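Local coordinates for dihydropteroate synthase (Burkholderia cenocepacia, PDB 2Y5S), which probably catalyses the condensation of para-aminobenzoate with 6-hydroxymethyl-7,8-dihydropterin diphosphate to give 7,8-dihydropteroate, a precursor of folate, at residues L11-T19 with L93-S101. Sequence-based numbering, arbitrary orientation. Where two conformers were deposited one is given.
Sequences LQCGRFELT and LRPLNVPLS
Phe16 and Pro99 mark the nearest backbone approach, CA to CA 6.9 Å, where the beta-hairpin 11-18 packs on the loop leading from helix 79-93 into barrel strand 100-103. The hairpin turns through a type II' turn, Cys13 to Phe16, with Gly14 at positive phi. In this TIM-barrel enzyme such helix-to-strand loops lie at the N-terminal end of the barrel, so the hairpin covers the end remote from the catalytic one. Pro99 lies under one face of the Phe16 ring: its CD sits 3.8 Å from the ring centroid, only 9° off the normal, a CH-pi contact. Phe16 CG stands anti to its own carbonyl carbon (chi1 -53°), which carries the ring over the proline, and CZ reaches the backbone at Asn97 C, 3.5 Å away. Cys13 SG and Leu18 CD2 complete the apolar patch around Pro99, beside Leu62 of the neighbouring strand. The Arg15 chain starts with CB over the other Phe16 face and bends at chi3 (-71°) past the ring, so that Phe16 CZ lies over the centre of one guanidinium face; Arg94 NH1 approaches the other, nearer its rim. The two guanidinium groups are like-charged; the salt bridge of Arg15 NH2 with Asp119 probably eases this, and Arg94 NH1 is held by a hydrogen bond to Gly117 O. One water accepts from Arg15 NH2 and Val98 N. Arg15 NH1 donates to Arg94 O at 2.8 Å, and Asn97 N reaches that same oxygen from the opposite face of the carbonyl plane.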
loop_
_atom_site.group_PDB
_atom_site.type_symbol
_atom_site.label_atom_id
_atom_site.label_comp_id
_atom_site.label_asym_id
_atom_site.label_seq_id
_atom_site.Cartn_x
_atom_site.Cartn_y
_atom_site.Cartn_z
ATOM N N LEU B 11 7.472 -23.721 0.516
ATOM C CA LEU B 11 8.692 -23.761 -0.255
ATOM C C LEU B 11 9.835 -24.410 0.536
ATOM O O LEU B 11 10.262 -23.896 1.564
ATOM C CB LEU B 11 9.080 -22.340 -0.668
ATOM C CG LEU B 11 10.255 -22.245 -1.653
ATOM C CD1 LEU B 11 9.908 -22.941 -2.971
ATOM C CD2 LEU B 11 10.679 -20.755 -1.888
ATOM N N GLN B 12 10.340 -25.531 0.047
ATOM C CA GLN B 12 11.568 -26.101 0.596
ATOM C C GLN B 12 12.729 -25.186 0.149
ATOM O O GLN B 12 12.893 -24.930 -1.031
ATOM C CB GLN B 12 11.720 -27.534 0.121
ATOM C CG GLN B 12 13.018 -28.211 0.487
ATOM C CD GLN B 12 13.250 -28.268 1.974
ATOM O OE1 GLN B 12 12.344 -28.606 2.743
ATOM N NE2 GLN B 12 14.476 -27.935 2.395
ATOM N N CYS B 13 13.495 -24.665 1.104
ATOM C CA CYS B 13 14.420 -23.579 0.823
ATOM C C CYS B 13 15.745 -23.814 1.513
ATOM O O CYS B 13 16.144 -23.080 2.412
ATOM C CB CYS B 13 13.803 -22.237 1.233
ATOM S SG CYS B 13 14.663 -20.798 0.605
ATOM N N GLY B 14 16.424 -24.866 1.073
ATOM C CA GLY B 14 17.726 -25.227 1.609
ATOM C C GLY B 14 17.620 -25.626 3.067
ATOM O O GLY B 14 17.003 -26.629 3.383
ATOM N N ARG B 15 18.215 -24.832 3.954
ATOM C CA ARG B 15 18.174 -25.134 5.390
ATOM C C ARG B 15 16.780 -24.921 5.970
ATOM O O ARG B 15 16.515 -25.357 7.070
ATOM C CB ARG B 15 19.142 -24.239 6.176
ATOM C CG ARG B 15 20.609 -24.519 5.978
ATOM C CD ARG B 15 21.435 -23.431 6.654
ATOM N NE ARG B 15 21.350 -22.144 5.941
ATOM C CZ ARG B 15 21.825 -20.989 6.410
ATOM N NH1 ARG B 15 22.397 -20.926 7.611
ATOM N NH2 ARG B 15 21.715 -19.882 5.683
ATOM N N PHE B 16 15.907 -24.232 5.234
ATOM C CA PHE B 16 14.643 -23.762 5.770
ATOM C C PHE B 16 13.471 -24.395 5.038
ATOM O O PHE B 16 13.580 -24.730 3.862
ATOM C CB PHE B 16 14.580 -22.233 5.642
ATOM C CG PHE B 16 15.758 -21.545 6.240
ATOM C CD1 PHE B 16 15.780 -21.243 7.600
ATOM C CD2 PHE B 16 16.876 -21.248 5.465
ATOM C CE1 PHE B 16 16.879 -20.641 8.179
ATOM C CE2 PHE B 16 17.984 -20.627 6.032
ATOM C CZ PHE B 16 17.989 -20.328 7.399
ATOM N N GLU B 17 12.391 -24.612 5.776
ATOM C CA GLU B 17 11.104 -24.986 5.220
ATOM C C GLU B 17 10.198 -23.759 5.345
ATOM O O GLU B 17 9.668 -23.460 6.415
ATOM C CB GLU B 17 10.523 -26.188 5.976
ATOM C CG GLU B 17 11.411 -27.444 5.951
ATOM C CD GLU B 17 10.841 -28.598 6.769
ATOM O OE1 GLU B 17 10.844 -28.512 8.012
ATOM O OE2 GLU B 17 10.404 -29.602 6.168
ATOM N N LEU B 18 10.051 -23.014 4.262
ATOM C CA LEU B 18 9.232 -21.804 4.323
ATOM C C LEU B 18 7.736 -22.119 4.173
ATOM O O LEU B 18 7.332 -22.840 3.253
ATOM C CB LEU B 18 9.683 -20.813 3.250
ATOM C CG LEU B 18 11.141 -20.372 3.340
ATOM C CD1 LEU B 18 11.419 -19.441 2.163
ATOM C CD2 LEU B 18 11.484 -19.705 4.688
ATOM N N THR B 19 6.933 -21.587 5.094
ATOM C CA THR B 19 5.479 -21.616 4.973
ATOM C C THR B 19 4.973 -20.156 4.978
ATOM O O THR B 19 5.674 -19.224 5.443
ATOM C CB THR B 19 4.794 -22.495 6.055
ATOM O OG1 THR B 19 5.132 -22.019 7.359
ATOM C CG2 THR B 19 5.213 -23.986 5.938
ATOM N N LEU B 93 27.412 -14.640 5.816
ATOM C CA LEU B 93 26.012 -14.509 6.213
ATOM C C LEU B 93 25.342 -15.810 6.676
ATOM O O LEU B 93 24.320 -15.753 7.354
ATOM C CB LEU B 93 25.186 -13.889 5.082
ATOM C CG LEU B 93 25.499 -12.437 4.719
ATOM C CD1 LEU B 93 24.717 -12.025 3.466
ATOM C CD2 LEU B 93 25.185 -11.495 5.875
ATOM N N ARG B 94 25.898 -16.965 6.303
ATOM C CA ARG B 94 25.374 -18.274 6.747
ATOM C C ARG B 94 25.086 -18.390 8.236
ATOM O O ARG B 94 24.039 -18.913 8.610
ATOM C CB ARG B 94 26.309 -19.420 6.346
ATOM C CG ARG B 94 25.814 -20.202 5.176
ATOM C CD ARG B 94 26.753 -21.343 4.842
ATOM N NE ARG B 94 26.615 -22.485 5.741
ATOM C CZ ARG B 94 25.599 -23.347 5.737
ATOM N NH1 ARG B 94 24.582 -23.201 4.887
ATOM N NH2 ARG B 94 25.600 -24.360 6.602
ATOM N N PRO B 95 26.023 -17.930 9.096
ATOM C CA PRO B 95 25.788 -18.046 10.531
ATOM C C PRO B 95 24.523 -17.325 11.025
ATOM O O PRO B 95 23.972 -17.726 12.044
ATOM C CB PRO B 95 27.057 -17.435 11.145
ATOM C CG PRO B 95 28.104 -17.656 10.134
ATOM C CD PRO B 95 27.401 -17.491 8.809
ATOM N N LEU B 96 24.039 -16.313 10.293
ATOM C CA LEU B 96 22.861 -15.559 10.719
ATOM C C LEU B 96 21.532 -16.345 10.671
ATOM O O LEU B 96 20.523 -15.876 11.185
ATOM C CB LEU B 96 22.728 -14.254 9.914
ATOM C CG LEU B 96 23.861 -13.229 10.070
ATOM C CD1 LEU B 96 23.606 -12.008 9.202
ATOM C CD2 LEU B 96 24.059 -12.827 11.531
ATOM N N ASN B 97 21.540 -17.530 10.063
ATOM C CA ASN B 97 20.358 -18.389 10.004
ATOM C C ASN B 97 19.146 -17.661 9.417
ATOM O O ASN B 97 18.076 -17.655 9.995
ATOM C CB ASN B 97 20.059 -18.983 11.392
ATOM C CG ASN B 97 21.216 -19.828 11.923
ATOM O OD1 ASN B 97 22.024 -20.335 11.153
ATOM N ND2 ASN B 97 21.299 -19.975 13.241
ATOM N N VAL B 98 19.361 -17.043 8.257
ATOM C CA VAL B 98 18.306 -16.405 7.477
ATOM C C VAL B 98 18.454 -16.885 6.028
ATOM O O VAL B 98 19.558 -17.007 5.516
ATOM C CB VAL B 98 18.363 -14.850 7.571
ATOM C CG1 VAL B 98 19.700 -14.318 7.099
ATOM C CG2 VAL B 98 17.234 -14.215 6.791
ATOM N N PRO B 99 17.329 -17.223 5.372
ATOM C CA PRO B 99 17.517 -17.732 4.016
ATOM C C PRO B 99 18.366 -16.816 3.118
ATOM O O PRO B 99 18.146 -15.597 3.060
ATOM C CB PRO B 99 16.088 -17.862 3.490
ATOM C CG PRO B 99 15.249 -18.132 4.745
ATOM C CD PRO B 99 15.947 -17.422 5.868
ATOM N N LEU B 100 19.349 -17.430 2.457
ATOM C CA LEU B 100 20.236 -16.757 1.532
ATOM C C LEU B 100 19.879 -17.152 0.099
ATOM O O LEU B 100 20.081 -18.296 -0.310
ATOM C CB LEU B 100 21.702 -17.110 1.831
ATOM C CG LEU B 100 22.212 -16.775 3.241
ATOM C CD1 LEU B 100 23.710 -17.068 3.392
ATOM C CD2 LEU B 100 21.908 -15.322 3.615
ATOM N N SER B 101 19.347 -16.189 -0.649
ATOM C CA SER B 101 18.998 -16.379 -2.038
ATOM C C SER B 101 20.128 -15.814 -2.894
ATOM O O SER B 101 20.738 -14.792 -2.535
ATOM C CB SER B 101 17.685 -15.673 -2.360
ATOM O OG SER B 101 17.478 -15.591 -3.750
HETATM O O HOH W 1 21.999 -17.186 6.873
HETATM O O HOH W 2 23.368 -22.699 9.635
#